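Ribose ABC transporter, substrate binding protein (Conexibacter woesei, PDB 4KQ9) probably binds a sugar such as ribose outside the cell membrane and delivers it to an ABC transporter for uptake. Local coordinates at residues Y12-A17 / F40-S45; P20-I25 / L93-L98; L118-I123 / E154-R159. The protein carries 1 engineered substitution. All coordinates share one frame; numbering follows the deposited sequence.

Contact 1 of 3, residues Y12-A17 / F40-S45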
ATOM      1  N   TYR A  12      15.389 -10.640  -3.116  1.00 20.99           N
ATOM      2  CA  TYR A  12      14.420  -9.539  -3.182  1.00 20.24           C
ATOM      3  C   TYR A  12      15.020  -8.239  -3.693  1.00 21.19           C
ATOM      4  O   TYR A  12      15.822  -7.606  -2.971  1.00 21.07           O
ATOM      5  CB  TYR A  12      13.850  -9.287  -1.787  1.00 19.03           C
ATOM      6  CG  TYR A  12      12.814  -8.207  -1.671  1.00 20.36           C
ATOM      7  CD1 TYR A  12      11.908  -7.948  -2.688  1.00 21.91           C
ATOM      8  CD2 TYR A  12      12.652  -7.536  -0.484  1.00 22.69           C
ATOM      9  CE1 TYR A  12      10.919  -6.995  -2.543  1.00 20.12           C
ATOM     10  CE2 TYR A  12      11.688  -6.564  -0.341  1.00 22.57           C
ATOM     11  CZ  TYR A  12      10.821  -6.329  -1.370  1.00 20.02           C
ATOM     12  OH  TYR A  12       9.905  -5.378  -1.229  1.00 20.64           O
ATOM     13  N   SER A  13      14.545  -7.823  -4.873  1.00 20.79           N
ATOM     14  CA  SER A  13      14.817  -6.573  -5.493  1.00 22.17           C
ATOM     15  C   SER A  13      13.788  -5.527  -5.136  1.00 24.18           C
ATOM     16  O   SER A  13      12.603  -5.621  -5.553  1.00 18.45           O
ATOM     17  CB  SER A  13      14.854  -6.705  -7.010  1.00 23.38           C
ATOM     18  OG  SER A  13      14.584  -5.432  -7.600  1.00 22.77           O
ATOM     19  N   THR A  14      14.254  -4.548  -4.333  1.00 22.45           N
ATOM     20  CA  THR A  14      13.445  -3.412  -3.952  1.00 24.46           C
ATOM     21  C   THR A  14      14.197  -2.094  -4.284  1.00 30.97           C
ATOM     22  O   THR A  14      15.200  -2.090  -5.063  1.00 29.24           O
ATOM     23  CB  THR A  14      12.931  -3.565  -2.511  1.00 24.27           C
ATOM     24  OG1 THR A  14      11.921  -2.573  -2.243  1.00 24.96           O
ATOM     25  CG2 THR A  14      14.033  -3.511  -1.468  1.00 23.79           C
ATOM     26  N   PHE A  15      13.647  -0.982  -3.809  1.00 33.69           N
ATOM     27  CA  PHE A  15      14.198   0.337  -4.099  1.00 34.93           C
ATOM     28  C   PHE A  15      13.965   1.226  -2.872  1.00 35.64           C
ATOM     29  O   PHE A  15      13.240   0.841  -1.924  1.00 33.73           O
ATOM     30  CB  PHE A  15      13.577   0.922  -5.372  1.00 34.72           C
ATOM     31  CG  PHE A  15      12.091   1.111  -5.290  1.00 36.93           C
ATOM     32  CD1 PHE A  15      11.548   2.313  -4.802  1.00 37.19           C
ATOM     33  CD2 PHE A  15      11.224   0.080  -5.661  1.00 36.04           C
ATOM     34  CE1 PHE A  15      10.188   2.485  -4.720  1.00 35.63           C
ATOM     35  CE2 PHE A  15       9.854   0.253  -5.552  1.00 34.63           C
ATOM     36  CZ  PHE A  15       9.345   1.447  -5.093  1.00 35.60           C
ATOM     37  N   GLY A  16      14.629   2.382  -2.866  1.00 39.36           N
ATOM     38  CA  GLY A  16      14.420   3.379  -1.816  1.00 36.14           C
ATOM     39  C   GLY A  16      14.912   2.982  -0.435  1.00 40.54           C
ATOM     40  O   GLY A  16      14.112   2.582   0.448  1.00 37.54           O
ATOM     41  N   ALA A  17      16.225   3.152  -0.225  1.00 40.05           N
ATOM     42  CA  ALA A  17      16.840   3.008   1.107  1.00 39.93           C
ATOM     43  C   ALA A  17      16.128   3.880   2.134  1.00 31.89           C
ATOM     44  O   ALA A  17      16.071   3.572   3.289  1.00 31.53           O
ATOM     45  CB  ALA A  17      18.335   3.371   1.042  1.00 41.44           C
ATOM     46  N   PHE A  40      19.252 -15.889   1.601  1.00 28.95           N
ATOM     47  CA  PHE A  40      18.393 -14.756   1.221  1.00 26.52           C
ATOM     48  C   PHE A  40      19.150 -13.427   1.129  1.00 28.82           C
ATOM     49  O   PHE A  40      19.771 -12.984   2.084  1.00 35.71           O
ATOM     50  CB  PHE A  40      17.199 -14.639   2.194  1.00 24.55           C
ATOM     51  CG  PHE A  40      16.263 -13.463   1.900  1.00 24.00           C
ATOM     52  CD1 PHE A  40      15.509 -13.430   0.762  1.00 24.50           C
ATOM     53  CD2 PHE A  40      16.148 -12.394   2.780  1.00 23.43           C
ATOM     54  CE1 PHE A  40      14.691 -12.347   0.473  1.00 23.67           C
ATOM     55  CE2 PHE A  40      15.315 -11.340   2.513  1.00 23.55           C
ATOM     56  CZ  PHE A  40      14.581 -11.318   1.361  1.00 23.90           C
ATOM     57  N   ASP A  41      19.073 -12.770  -0.003  1.00 28.35           N
ATOM     58  CA  ASP A  41      19.600 -11.430  -0.112  1.00 31.93           C
ATOM     59  C   ASP A  41      18.552 -10.421  -0.507  1.00 30.09           C
ATOM     60  O   ASP A  41      17.701 -10.713  -1.300  1.00 25.90           O
ATOM     61  CB  ASP A  41      20.678 -11.383  -1.184  1.00 36.88           C
ATOM     62  CG  ASP A  41      22.052 -11.683  -0.617  1.00 44.27           C
ATOM     63  OD1 ASP A  41      22.257 -12.806  -0.069  1.00 46.91           O
ATOM     64  OD2 ASP A  41      22.908 -10.770  -0.690  1.00 55.64           O
ATOM     65  N   ILE A  42      18.698  -9.200  -0.009  1.00 25.92           N
ATOM     66  CA  ILE A  42      17.960  -8.056  -0.516  1.00 26.50           C
ATOM     67  C   ILE A  42      18.845  -7.110  -1.305  1.00 27.47           C
ATOM     68  O   ILE A  42      19.814  -6.549  -0.748  1.00 30.91           O
ATOM     69  CB  ILE A  42      17.373  -7.276   0.650  1.00 23.85           C
ATOM     70  CG1 ILE A  42      16.373  -8.155   1.352  1.00 28.82           C
ATOM     71  CG2 ILE A  42      16.747  -5.986   0.148  1.00 24.69           C
ATOM     72  CD1 ILE A  42      15.797  -7.590   2.623  1.00 31.27           C
ATOM     73  N   SER A  43      18.473  -6.829  -2.542  1.00 28.60           N
ATOM     74  CA  SER A  43      19.150  -5.838  -3.324  1.00 28.59           C
ATOM     75  C   SER A  43      18.298  -4.586  -3.492  1.00 32.77           C
ATOM     76  O   SER A  43      17.189  -4.657  -4.002  1.00 29.86           O
ATOM     77  CB  SER A  43      19.501  -6.426  -4.690  1.00 32.39           C
ATOM     78  OG  SER A  43      19.571  -5.405  -5.671  1.00 38.30           O
ATOM     79  N   THR A  44      18.836  -3.424  -3.107  1.00 32.94           N
ATOM     80  CA  THR A  44      18.047  -2.195  -3.068  1.00 34.32           C
ATOM     81  C   THR A  44      18.624  -1.219  -4.017  1.00 38.50           C
ATOM     82  O   THR A  44      19.761  -0.813  -3.855  1.00 45.24           O
ATOM     83  CB  THR A  44      18.048  -1.553  -1.690  1.00 32.00           C
ATOM     84  OG1 THR A  44      17.695  -2.528  -0.703  1.00 32.59           O
ATOM     85  CG2 THR A  44      17.042  -0.395  -1.629  1.00 33.10           C
ATOM     86  N   SER A  45      17.836  -0.795  -4.985  1.00 36.69           N
ATOM     87  CA  SER A  45      18.365   0.034  -5.997  1.00 36.89           C
ATOM     88  C   SER A  45      18.045   1.508  -5.694  1.00 40.67           C
ATOM     89  O   SER A  45      17.342   1.849  -4.722  1.00 35.51           O
ATOM     90  CB  SER A  45      17.857  -0.425  -7.346  1.00 38.16           C
ATOM     91  OG  SER A  45      16.549   0.043  -7.535  1.00 42.46           O
TER

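Contact 2 of 3, residues P20-I25 / L93-L98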
ATOM      1  N   PRO A  20      10.172   4.217   4.358  1.00 25.51           N
ATOM      2  CA  PRO A  20       9.860   3.349   5.491  1.00 23.11           C
ATOM      3  C   PRO A  20       9.105   2.069   5.087  1.00 22.99           C
ATOM      4  O   PRO A  20       9.420   0.998   5.551  1.00 22.96           O
ATOM      5  CB  PRO A  20       8.974   4.238   6.361  1.00 25.06           C
ATOM      6  CG  PRO A  20       9.614   5.599   6.170  1.00 26.69           C
ATOM      7  CD  PRO A  20       9.868   5.637   4.673  1.00 26.99           C
ATOM      8  N   PHE A  21       8.138   2.211   4.199  1.00 21.42           N
ATOM      9  CA  PHE A  21       7.252   1.079   3.854  1.00 21.68           C
ATOM     10  C   PHE A  21       8.091  -0.099   3.313  1.00 21.44           C
ATOM     11  O   PHE A  21       7.965  -1.197   3.772  1.00 21.89           O
ATOM     12  CB  PHE A  21       6.251   1.572   2.842  1.00 21.13           C
ATOM     13  CG  PHE A  21       5.335   0.496   2.315  1.00 21.86           C
ATOM     14  CD1 PHE A  21       4.281   0.017   3.104  1.00 23.61           C
ATOM     15  CD2 PHE A  21       5.527  -0.032   1.049  1.00 22.46           C
ATOM     16  CE1 PHE A  21       3.420  -0.965   2.598  1.00 21.61           C
ATOM     17  CE2 PHE A  21       4.662  -1.007   0.547  1.00 23.11           C
ATOM     18  CZ  PHE A  21       3.610  -1.463   1.355  1.00 21.66           C
ATOM     19  N   PHE A  22       8.974   0.167   2.360  1.00 21.85           N
ATOM     20  CA  PHE A  22       9.841  -0.884   1.751  1.00 22.69           C
ATOM     21  C   PHE A  22      10.920  -1.368   2.662  1.00 23.24           C
ATOM     22  O   PHE A  22      11.219  -2.575   2.701  1.00 23.27           O
ATOM     23  CB  PHE A  22      10.377  -0.450   0.390  1.00 25.49           C
ATOM     24  CG  PHE A  22       9.289  -0.194  -0.607  1.00 27.12           C
ATOM     25  CD1 PHE A  22       8.655  -1.246  -1.241  1.00 27.09           C
ATOM     26  CD2 PHE A  22       8.861   1.099  -0.870  1.00 28.59           C
ATOM     27  CE1 PHE A  22       7.599  -1.024  -2.097  1.00 27.52           C
ATOM     28  CE2 PHE A  22       7.799   1.336  -1.732  1.00 29.95           C
ATOM     29  CZ  PHE A  22       7.189   0.272  -2.380  1.00 30.34           C
ATOM     30  N   ASN A  23      11.415  -0.490   3.535  1.00 23.14           N
ATOM     31  CA  ASN A  23      12.257  -0.943   4.592  1.00 24.52           C
ATOM     32  C   ASN A  23      11.551  -1.981   5.450  1.00 21.85           C
ATOM     33  O   ASN A  23      12.159  -2.970   5.798  1.00 20.52           O
ATOM     34  CB  ASN A  23      12.817   0.234   5.438  1.00 29.06           C
ATOM     35  CG  ASN A  23      13.930   0.983   4.716  1.00 33.84           C
ATOM     36  OD1 ASN A  23      14.651   0.415   3.927  1.00 37.29           O
ATOM     37  ND2 ASN A  23      14.048   2.281   4.967  1.00 43.85           N
ATOM     38  N   ARG A  24      10.265  -1.791   5.769  1.00 19.80           N
ATOM     39  CA  ARG A  24       9.566  -2.698   6.658  1.00 19.22           C
ATOM     40  C   ARG A  24       9.264  -4.022   5.957  1.00 15.06           C
ATOM     41  O   ARG A  24       9.237  -5.074   6.586  1.00 17.22           O
ATOM     42  CB  ARG A  24       8.247  -2.088   7.205  1.00 23.42           C
ATOM     43  CG  ARG A  24       8.410  -1.301   8.531  1.00 31.57           C
ATOM     44  CD  ARG A  24       7.081  -1.039   9.275  1.00 35.58           C
ATOM     45  NE  ARG A  24       5.967  -0.577   8.403  1.00 40.62           N
ATOM     46  CZ  ARG A  24       5.827   0.654   7.888  1.00 42.67           C
ATOM     47  NH1 ARG A  24       6.734   1.603   8.148  1.00 43.26           N
ATOM     48  NH2 ARG A  24       4.774   0.954   7.119  1.00 37.46           N
ATOM     49  N   ILE A  25       8.960  -3.959   4.697  1.00 15.01           N
ATOM     50  CA  ILE A  25       8.777  -5.219   3.941  1.00 15.94           C
ATOM     51  C   ILE A  25      10.106  -6.044   3.977  1.00 18.70           C
ATOM     52  O   ILE A  25      10.074  -7.217   4.242  1.00 16.47           O
ATOM     53  CB  ILE A  25       8.374  -4.982   2.513  1.00 16.15           C
ATOM     54  CG1 ILE A  25       7.023  -4.245   2.429  1.00 16.34           C
ATOM     55  CG2 ILE A  25       8.236  -6.314   1.817  1.00 16.29           C
ATOM     56  CD1 ILE A  25       6.546  -4.136   1.013  1.00 17.31           C
ATOM     57  N   LEU A  93       5.787 -10.907  -7.548  1.00 12.44           N
ATOM     58  CA  LEU A  93       5.659  -9.497  -7.392  1.00 13.94           C
ATOM     59  C   LEU A  93       5.143  -9.182  -5.988  1.00 13.62           C
ATOM     60  O   LEU A  93       4.275  -9.895  -5.443  1.00 13.87           O
ATOM     61  CB  LEU A  93       4.701  -8.918  -8.433  1.00 14.52           C
ATOM     62  CG  LEU A  93       5.174  -9.259  -9.826  1.00 15.84           C
ATOM     63  CD1 LEU A  93       4.036  -9.000 -10.781  1.00 16.28           C
ATOM     64  CD2 LEU A  93       6.460  -8.478 -10.113  1.00 18.49           C
ATOM     65  N   LEU A  94       5.632  -8.084  -5.422  1.00 13.77           N
ATOM     66  CA  LEU A  94       5.387  -7.818  -4.003  1.00 15.31           C
ATOM     67  C   LEU A  94       5.036  -6.347  -3.803  1.00 16.38           C
ATOM     68  O   LEU A  94       5.795  -5.478  -4.227  1.00 17.79           O
ATOM     69  CB  LEU A  94       6.615  -8.246  -3.189  1.00 14.67           C
ATOM     70  CG  LEU A  94       6.497  -8.043  -1.692  1.00 13.36           C
ATOM     71  CD1 LEU A  94       5.278  -8.671  -1.092  1.00 14.01           C
ATOM     72  CD2 LEU A  94       7.693  -8.525  -0.911  1.00 15.02           C
ATOM     73  N   ALA A  95       3.885  -6.107  -3.175  1.00 16.17           N
ATOM     74  CA  ALA A  95       3.241  -4.787  -2.859  1.00 19.13           C
ATOM     75  C   ALA A  95       2.621  -4.027  -4.042  1.00 19.75           C
ATOM     76  O   ALA A  95       1.539  -3.402  -3.930  1.00 24.20           O
ATOM     77  CB  ALA A  95       4.166  -3.890  -2.058  1.00 18.95           C
ATOM     78  N   ASP A  96       3.319  -4.059  -5.158  1.00 21.64           N
ATOM     79  CA  ASP A  96       2.894  -3.463  -6.391  1.00 24.20           C
ATOM     80  C   ASP A  96       3.117  -4.424  -7.553  1.00 22.18           C
ATOM     81  O   ASP A  96       4.099  -5.200  -7.583  1.00 24.57           O
ATOM     82  CB  ASP A  96       3.673  -2.170  -6.665  1.00 26.37           C
ATOM     83  CG  ASP A  96       3.318  -1.055  -5.697  1.00 31.88           C
ATOM     84  OD1 ASP A  96       2.161  -0.531  -5.749  1.00 34.19           O
ATOM     85  OD2 ASP A  96       4.208  -0.720  -4.876  1.00 34.45           O
ATOM     86  N   GLY A  97       2.228  -4.330  -8.524  1.00 21.13           N
ATOM     87  CA  GLY A  97       2.204  -5.204  -9.684  1.00 23.56           C
ATOM     88  C   GLY A  97       2.753  -4.544 -10.946  1.00 27.75           C
ATOM     89  O   GLY A  97       3.383  -3.508 -10.886  1.00 28.84           O
ATOM     90  N   LEU A  98       2.621  -5.222 -12.074  1.00 29.40           N
ATOM     91  CA  LEU A  98       3.095  -4.700 -13.358  1.00 30.37           C
ATOM     92  C   LEU A  98       1.882  -4.355 -14.179  1.00 34.94           C
ATOM     93  O   LEU A  98       0.727  -4.679 -13.796  1.00 34.13           O
ATOM     94  CB  LEU A  98       3.946  -5.713 -14.100  1.00 26.82           C
ATOM     95  CG  LEU A  98       5.184  -6.233 -13.355  1.00 26.32           C
ATOM     96  CD1 LEU A  98       5.982  -7.276 -14.126  1.00 24.22           C
ATOM     97  CD2 LEU A  98       6.077  -5.096 -12.903  1.00 27.44           C
TER

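Contact 3 of 3, residues L118-I123 / E154-R159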
ATOM      1  N   LEU A 118     -13.314   0.203   2.512  1.00 17.72           N
ATOM      2  CA  LEU A 118     -13.249   0.380   3.958  1.00 19.50           C
ATOM      3  C   LEU A 118     -13.345   1.872   4.368  1.00 16.88           C
ATOM      4  O   LEU A 118     -14.068   2.258   5.360  1.00 16.39           O
ATOM      5  CB  LEU A 118     -11.955  -0.184   4.542  1.00 21.24           C
ATOM      6  CG  LEU A 118     -11.732  -1.710   4.416  1.00 26.18           C
ATOM      7  CD1 LEU A 118     -10.311  -1.993   4.877  1.00 26.81           C
ATOM      8  CD2 LEU A 118     -12.768  -2.486   5.236  1.00 30.89           C
ATOM      9  N   LYS A 119     -12.616   2.697   3.619  1.00 14.66           N
ATOM     10  CA  LYS A 119     -12.592   4.133   3.875  1.00 13.81           C
ATOM     11  C   LYS A 119     -13.960   4.816   3.626  1.00 13.36           C
ATOM     12  O   LYS A 119     -14.422   5.607   4.459  1.00 14.84           O
ATOM     13  CB  LYS A 119     -11.470   4.787   3.042  1.00 13.05           C
ATOM     14  CG  LYS A 119     -10.084   4.460   3.628  1.00 13.95           C
ATOM     15  CD  LYS A 119      -9.023   4.600   2.508  1.00 15.71           C
ATOM     16  CE  LYS A 119      -8.366   5.944   2.470  1.00 16.44           C
ATOM     17  NZ  LYS A 119      -7.339   6.229   1.401  1.00 15.84           N
ATOM     18  N   ALA A 120     -14.534   4.496   2.504  1.00 14.05           N
ATOM     19  CA  ALA A 120     -15.830   5.020   2.105  1.00 17.32           C
ATOM     20  C   ALA A 120     -16.943   4.569   3.037  1.00 20.02           C
ATOM     21  O   ALA A 120     -17.794   5.411   3.431  1.00 20.36           O
ATOM     22  CB  ALA A 120     -16.112   4.710   0.682  1.00 17.44           C
ATOM     23  N   THR A 121     -16.892   3.296   3.506  1.00 18.33           N
ATOM     24  CA  THR A 121     -17.855   2.783   4.444  1.00 19.23           C
ATOM     25  C   THR A 121     -17.755   3.407   5.827  1.00 18.74           C
ATOM     26  O   THR A 121     -18.802   3.685   6.485  1.00 19.80           O
ATOM     27  CB  THR A 121     -17.746   1.238   4.535  1.00 19.72           C
ATOM     28  OG1 THR A 121     -17.857   0.732   3.237  1.00 17.47           O
ATOM     29  CG2 THR A 121     -18.814   0.648   5.397  1.00 25.42           C
ATOM     30  N   TYR A 122     -16.520   3.658   6.290  1.00 15.81           N
ATOM     31  CA  TYR A 122     -16.312   4.321   7.510  1.00 17.38           C
ATOM     32  C   TYR A 122     -17.067   5.671   7.488  1.00 17.71           C
ATOM     33  O   TYR A 122     -17.721   6.047   8.496  1.00 16.93           O
ATOM     34  CB  TYR A 122     -14.812   4.552   7.780  1.00 18.41           C
ATOM     35  CG  TYR A 122     -14.559   5.176   9.094  1.00 20.59           C
ATOM     36  CD1 TYR A 122     -14.498   4.382  10.238  1.00 21.90           C
ATOM     37  CD2 TYR A 122     -14.426   6.550   9.219  1.00 21.85           C
ATOM     38  CE1 TYR A 122     -14.251   4.937  11.453  1.00 23.22           C
ATOM     39  CE2 TYR A 122     -14.206   7.136  10.442  1.00 23.23           C
ATOM     40  CZ  TYR A 122     -14.120   6.298  11.558  1.00 24.44           C
ATOM     41  OH  TYR A 122     -13.936   6.804  12.781  1.00 29.87           O
ATOM     42  N   ILE A 123     -16.893   6.394   6.397  1.00 18.16           N
ATOM     43  CA  ILE A 123     -17.451   7.752   6.260  1.00 19.21           C
ATOM     44  C   ILE A 123     -18.983   7.654   6.148  1.00 20.70           C
ATOM     45  O   ILE A 123     -19.691   8.316   6.886  1.00 22.61           O
ATOM     46  CB  ILE A 123     -16.922   8.449   5.001  1.00 19.27           C
ATOM     47  CG1 ILE A 123     -15.469   8.924   5.253  1.00 20.37           C
ATOM     48  CG2 ILE A 123     -17.772   9.665   4.647  1.00 21.05           C
ATOM     49  CD1 ILE A 123     -14.728   9.215   3.961  1.00 22.02           C
ATOM     50  N   GLU A 154     -18.142   3.754  -5.648  1.00 22.11           N
ATOM     51  CA  GLU A 154     -19.232   2.788  -5.623  1.00 24.94           C
ATOM     52  C   GLU A 154     -19.922   2.736  -4.256  1.00 23.02           C
ATOM     53  O   GLU A 154     -21.161   2.627  -4.183  1.00 20.75           O
ATOM     54  CB  GLU A 154     -18.736   1.379  -5.988  1.00 28.52           C
ATOM     55  CG  GLU A 154     -18.428   1.187  -7.470  1.00 32.90           C
ATOM     56  CD  GLU A 154     -17.666  -0.125  -7.748  1.00 38.23           C
ATOM     57  OE1 GLU A 154     -17.688  -1.035  -6.888  1.00 37.06           O
ATOM     58  OE2 GLU A 154     -17.036  -0.251  -8.828  1.00 40.35           O
ATOM     59  N   VAL A 155     -19.148   2.789  -3.172  1.00 19.24           N
ATOM     60  CA  VAL A 155     -19.722   2.810  -1.846  1.00 21.34           C
ATOM     61  C   VAL A 155     -20.543   4.092  -1.695  1.00 23.74           C
ATOM     62  O   VAL A 155     -21.665   3.999  -1.236  1.00 23.16           O
ATOM     63  CB  VAL A 155     -18.708   2.662  -0.724  1.00 21.40           C
ATOM     64  CG1 VAL A 155     -19.315   2.896   0.632  1.00 23.95           C
ATOM     65  CG2 VAL A 155     -18.082   1.270  -0.752  1.00 22.79           C
ATOM     66  N   PHE A 156     -20.012   5.265  -2.101  1.00 22.57           N
ATOM     67  CA  PHE A 156     -20.735   6.500  -1.843  1.00 21.48           C
ATOM     68  C   PHE A 156     -22.101   6.490  -2.603  1.00 23.86           C
ATOM     69  O   PHE A 156     -23.140   6.923  -2.068  1.00 22.78           O
ATOM     70  CB  PHE A 156     -19.865   7.747  -2.205  1.00 21.57           C
ATOM     71  CG  PHE A 156     -18.643   7.933  -1.295  1.00 17.88           C
ATOM     72  CD1 PHE A 156     -18.757   7.791   0.077  1.00 20.36           C
ATOM     73  CD2 PHE A 156     -17.418   8.234  -1.829  1.00 17.59           C
ATOM     74  CE1 PHE A 156     -17.664   7.973   0.919  1.00 18.21           C
ATOM     75  CE2 PHE A 156     -16.307   8.425  -1.006  1.00 16.83           C
ATOM     76  CZ  PHE A 156     -16.428   8.301   0.354  1.00 17.48           C
ATOM     77  N   GLU A 157     -22.076   6.020  -3.842  1.00 26.54           N
ATOM     78  CA  GLU A 157     -23.304   5.823  -4.639  1.00 33.58           C
ATOM     79  C   GLU A 157     -24.321   4.957  -3.902  1.00 34.38           C
ATOM     80  O   GLU A 157     -25.421   5.394  -3.652  1.00 32.39           O
ATOM     81  CB  GLU A 157     -23.009   5.156  -5.949  1.00 36.13           C
ATOM     82  CG  GLU A 157     -24.277   4.990  -6.785  1.00 49.16           C
ATOM     83  CD  GLU A 157     -24.089   5.399  -8.240  1.00 59.72           C
ATOM     84  OE1 GLU A 157     -22.944   5.300  -8.744  1.00 72.38           O
ATOM     85  OE2 GLU A 157     -25.085   5.823  -8.883  1.00 66.56           O
ATOM     86  N   GLU A 158     -23.907   3.756  -3.541  1.00 31.78           N
ATOM     87  CA  GLU A 158     -24.741   2.798  -2.880  1.00 35.79           C
ATOM     88  C   GLU A 158     -25.316   3.323  -1.561  1.00 37.12           C
ATOM     89  O   GLU A 158     -26.444   2.958  -1.191  1.00 36.74           O
ATOM     90  CB  GLU A 158     -23.922   1.523  -2.585  1.00 36.78           C
ATOM     91  CG  GLU A 158     -24.767   0.360  -2.129  1.00 38.48           C
ATOM     92  N   ARG A 159     -24.570   4.182  -0.853  1.00 32.33           N
ATOM     93  CA  ARG A 159     -25.060   4.699   0.437  1.00 29.86           C
ATOM     94  C   ARG A 159     -25.721   6.049   0.385  1.00 27.80           C
ATOM     95  O   ARG A 159     -26.117   6.552   1.452  1.00 28.67           O
ATOM     96  CB  ARG A 159     -23.937   4.708   1.445  1.00 30.04           C
ATOM     97  CG  ARG A 159     -23.300   3.342   1.601  1.00 30.70           C
ATOM     98  CD  ARG A 159     -24.135   2.466   2.492  1.00 30.46           C
ATOM     99  NE  ARG A 159     -24.305   3.058   3.802  1.00 29.21           N
ATOM    100  CZ  ARG A 159     -23.518   2.844   4.841  1.00 27.15           C
ATOM    101  NH1 ARG A 159     -22.468   2.038   4.792  1.00 27.15           N
ATOM    102  NH2 ARG A 159     -23.800   3.437   5.974  1.00 31.37           N
TER
HETATM  103  O   HOH W   1     -21.055   0.651   2.859  1.00 36.49           O

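Contact 1 of 3, residues Y12-A17 / F40-S45
Tyr12 to Phe15 pair in parallel with Ile42 to Ser45. They are the two neighbouring strands of a beta-alpha-beta crossover whose connection is helix 20-35, in a Rossmann-like domain. The backbone bonds alternate between the strands. Tyr12 N donates to Asp41 O (2.9 Å), and Ser43 N donates to Tyr12 O (2.8 Å). Thr14 N then bonds Ser43 O (3.0 Å), and Ser45 N bonds Thr14 O (2.9 Å). Gly16 N adds a weak bond to Ser45 O just past the strand end.

The apolar contacts lie on the face under helix 20-35. Ile42 lies alongside both Tyr12 and Thr14 there, pointing the same way. Ile42 CG1 meets the Tyr12 ring at its edge, and Ile42 CG2 is 4.0 Å from Thr14 CG2. An alanine at Ile42 would probably leave that ring edge and Thr14 CG2 without their neighbour and open a gap beneath the helix. Phe40 CZ touches Tyr12 CB at 3.8 Å.

The polar side chains Ser13 and Ser43 turn to the other face. Their hydroxyls bond Gln52 and Ser55 of helix 49-61. Near the strand ends, Thr44 CG2 is anti to the backbone N and rests 3.7 Å from Phe15 C.

Contact 2 of 3, residues P20-I25 / L93-L98
Asp96 OD2 hydrogen-bonds O1 of a bound glycerol and also meets the Phe22 ring at its edge, 4.0 Å from CZ. The carboxylate thus has an aromatic C-H edge beside OD2 as well as its polar partner. The two side chains cross at about a right angle. The ring and carboxylate planes are turned 41° apart.

Phe22 is held from other directions too. Within the helix, Phe21 turns an edge to it, with Phe21 CD2 standing 3.7 Å above the centre of the Phe22 ring. The ring of Phe15 meets it as well, with planes at about 45°.

Ala95 CB points at three side chains of the helix. It lies 3.9 Å from Phe21 CE2, at the edge of that ring, and 3.9 Å from Ile25 CD1. Phe22 CE1 is more distant, at 4.5 Å. Ala95 has a positive phi of 73°, and Asp96 N bonds back to Leu94 O at 3.0 Å. This is a classic gamma turn.

Deeper in, Ile25 and Leu94 slide past each other in opposite directions. Ile25 CG2, anti to the backbone N, touches Leu94 CD2 at 3.6 Å. Tyr12 packs against both residues, and Ala247 of helix 247-264 covers Ile25.

Here the first turns of a helix meet the loop that leaves the C-terminal end of a parallel strand. That edge of the domain is where type I periplasmic binding proteins hold their ligand, and the glycerol, though probably from the crystallisation liquor, is consistent with a sugar site.

Contact 3 of 3, residues L118-I123 / E154-R159
The helices that carry Ala120 and Val155 run in broadly the same direction, 31° apart, with the axes of these two segments 9.0 Å apart at closest approach. The backbones come nearest at these two residues, where the CA atoms of Ala120 and Val155 are 6.0 Å apart. The small side chain of Ala120 allows so close an approach.

Ala120 CB touches two residues of the other helix. It lies 3.6 Å from Val155 CB. It also sits over one face of the Phe156 ring, 3.9 Å from the centroid and 24° off the ring normal, a CH-pi contact displaced toward the rim. Ile123 comes to the edge of the same ring, with CD1 4.1 Å from Phe156 CZ. Ile123 also reaches Met220 and Val222, so it joins the pair of helices to strand 220-222.

Thr121 and Val155 cross at about a right angle, with Thr121 OG1 3.7 Å from Val155 CG1. Beyond them the contact turns polar. The side chain of Arg159 bends at chi2 and chi3, and its guanidinium meets Thr121 CG2 at the edge. A water lies in the guanidinium plane, 2.8 Å from Arg159 NH1, which donates to it. The water in turn donates to Thr121 OG1 over 3.2 Å. That hydroxyl also bonds Arg117 O one turn earlier, and Arg159 NH2 forms a salt bridge with Asp125.

The two helices are thus joined in two ways: by apolar packing around Ala120 and Phe156, and by a charged, water-bridged side at Arg159. The Asp125 carboxylate would probably steady the guanidinium and offset its charge, while NH1 also donates to the bridging water.

In the fold
From the N terminus, strand 9-15 leads into helix 20-35 and then strand 39-45. Contact 1 closes that loop by pairing two strands of the six-stranded sheet. Contact 2 starts from the helix inside this loop and closes much later, at the end of strand 91-94 and the loop that follows, so the two contacts cross along the chain. Contact 2 ties that helix to the same sheet, and the two centres are about 10 Å apart. Contact 3 follows in series. It closes the loop from helix 112-126 through strand 132-136 to helix 143-159, the helix that leads on to strand 162-167. Its centre is about 37 Å from that of contact 1, on the opposite side of the chain's centre.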